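MEM-A1 (Soil metagenome, PDB 6E0S) is a subclass B3 metallo-beta-lactamase that probably uses its zinc site to hydrolyse beta-lactam antibiotics and so confer resistance. Local coordinates at residues A32-T37 / L253-F258. Residues are numbered along the deposited sequence; the frame is centred on the assembly and turned at random.
Sequences AVFGST and LGSAAF
Ser255 and Phe258, at the two ends of a short 3-10 segment, meet the bulged edge strand of Val33 and Phe34 in the alpha-beta/beta-alpha sandwich of the metallo-beta-lactamase fold. The bulge is classic: Val33 and Phe34 both face Thr37 across the type II' turn Phe34-Thr37, Val33 N bonding Thr37 O at 2.8 Å and Phe34 N only weakly. Strand 31-34 is one of the two outermost strands of its sheet in this chain, and the segment between helices 250-253 and 263-285 packs beside it without a hydrogen bond across.

Ser255 comes first, just after Gly254 breaks from the preceding helix with positive phi. Ser255 CB lies 3.4 Å from Val33 O, and Ser255 OG, held between backbone N and carbonyl carbon (chi1 61°), comes 3.7 Å from Phe34 CE1. That hydroxyl hydrogen-bonds Glu182, whose other carboxylate oxygen takes Gly35 N, so one side chain of strand 174-182 ties both sides of the contact together.

One 3-10 turn on, Phe258 N bonds Ser255 O, and the Phe258 ring stands against the strand, also touching Ile232 of strand 232-235. Phe258 CD2 lies 3.4 Å from Val33 O. Over one face of the ring sits Val33 CG1, anti to its backbone N (chi1 179°). Its CH-pi contact puts Val33 CG1 4.0 Å from the Phe258 centroid, 18° off the normal. The closest ring atom to Val33 CG1 is Phe258 CG, at 3.8 Å.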
loop_
_atom_site.group_PDB
_atom_site.type_symbol
_atom_site.label_atom_id
_atom_site.label_comp_id
_atom_site.label_asym_id
_atom_site.label_seq_id
_atom_site.Cartn_x
_atom_site.Cartn_y
_atom_site.Cartn_z
ATOM N N ALA A 32 6.236 -13.502 9.698
ATOM C CA ALA A 32 5.695 -12.617 10.715
ATOM C C ALA A 32 6.521 -11.349 10.804
ATOM O O ALA A 32 7.755 -11.399 10.770
ATOM C CB ALA A 32 5.694 -13.311 12.076
ATOM N N VAL A 33 5.839 -10.207 10.950
ATOM C CA VAL A 33 6.555 -8.945 11.070
ATOM C C VAL A 33 6.534 -8.562 12.550
ATOM O O VAL A 33 7.583 -8.408 13.176
ATOM C CB VAL A 33 5.954 -7.846 10.172
ATOM C CG1 VAL A 33 6.705 -6.579 10.349
ATOM C CG2 VAL A 33 6.042 -8.296 8.685
ATOM N N PHE A 34 5.337 -8.430 13.113
ATOM C CA PHE A 34 5.166 -8.071 14.519
ATOM C C PHE A 34 3.788 -8.535 14.968
ATOM O O PHE A 34 2.797 -8.186 14.340
ATOM C CB PHE A 34 5.307 -6.567 14.707
ATOM C CG PHE A 34 5.647 -6.167 16.103
ATOM C CD1 PHE A 34 6.975 -6.063 16.481
ATOM C CD2 PHE A 34 4.654 -5.933 17.042
ATOM C CE1 PHE A 34 7.327 -5.695 17.772
ATOM C CE2 PHE A 34 4.994 -5.557 18.351
ATOM C CZ PHE A 34 6.338 -5.443 18.707
ATOM N N GLY A 35 3.728 -9.323 16.041
ATOM C CA GLY A 35 2.413 -9.723 16.538
ATOM C C GLY A 35 1.677 -10.522 15.470
ATOM O O GLY A 35 2.251 -11.410 14.826
ATOM N N SER A 36 0.412 -10.156 15.222
ATOM C CA SER A 36 -0.446 -10.856 14.260
ATOM C C SER A 36 -0.349 -10.278 12.843
ATOM O O SER A 36 -1.184 -10.610 11.980
ATOM C CB SER A 36 -1.915 -10.839 14.736
ATOM O OG SER A 36 -2.551 -9.581 14.532
ATOM N N THR A 37 0.673 -9.464 12.583
ATOM C CA THR A 37 0.876 -8.808 11.292
ATOM C C THR A 37 1.933 -9.569 10.506
ATOM O O THR A 37 3.040 -9.812 11.011
ATOM C CB THR A 37 1.312 -7.350 11.476
ATOM O OG1 THR A 37 0.207 -6.598 11.975
ATOM C CG2 THR A 37 1.735 -6.712 10.129
ATOM N N LEU A 253 17.893 -10.658 15.322
ATOM C CA LEU A 253 17.227 -9.705 16.202
ATOM C C LEU A 253 15.767 -10.022 16.485
ATOM O O LEU A 253 15.165 -9.367 17.349
ATOM C CB LEU A 253 17.320 -8.279 15.616
ATOM C CG LEU A 253 18.728 -7.722 15.409
ATOM C CD1 LEU A 253 18.722 -6.331 14.770
ATOM C CD2 LEU A 253 19.526 -7.711 16.710
ATOM N N GLY A 254 15.171 -10.974 15.780
ATOM C CA GLY A 254 13.748 -11.177 15.951
ATOM C C GLY A 254 12.966 -10.024 15.345
ATOM O O GLY A 254 13.395 -9.356 14.391
ATOM N N SER A 255 11.806 -9.762 15.932
ATOM C CA SER A 255 10.925 -8.769 15.340
ATOM C C SER A 255 11.481 -7.358 15.481
ATOM O O SER A 255 11.066 -6.470 14.732
ATOM C CB SER A 255 9.540 -8.845 15.967
ATOM O OG SER A 255 9.651 -8.572 17.358
ATOM N N ALA A 256 12.392 -7.128 16.434
ATOM C CA ALA A 256 13.028 -5.816 16.533
ATOM C C ALA A 256 13.809 -5.446 15.265
ATOM O O ALA A 256 14.081 -4.262 15.046
ATOM C CB ALA A 256 13.957 -5.777 17.743
ATOM N N ALA A 257 14.183 -6.424 14.433
ATOM C CA ALA A 257 14.845 -6.099 13.171
ATOM C C ALA A 257 14.019 -5.130 12.343
ATOM O O ALA A 257 14.573 -4.336 11.576
ATOM C CB ALA A 257 15.107 -7.365 12.366
ATOM N N PHE A 258 12.695 -5.184 12.477
ATOM C CA PHE A 258 11.824 -4.360 11.651
ATOM C C PHE A 258 11.652 -2.960 12.191
ATOM O O PHE A 258 11.166 -2.095 11.452
ATOM C CB PHE A 258 10.448 -5.030 11.500
ATOM C CG PHE A 258 10.519 -6.344 10.792
ATOM C CD1 PHE A 258 10.742 -6.384 9.428
ATOM C CD2 PHE A 258 10.380 -7.533 11.480
ATOM C CE1 PHE A 258 10.816 -7.610 8.761
ATOM C CE2 PHE A 258 10.459 -8.748 10.826
ATOM C CZ PHE A 258 10.691 -8.782 9.461
#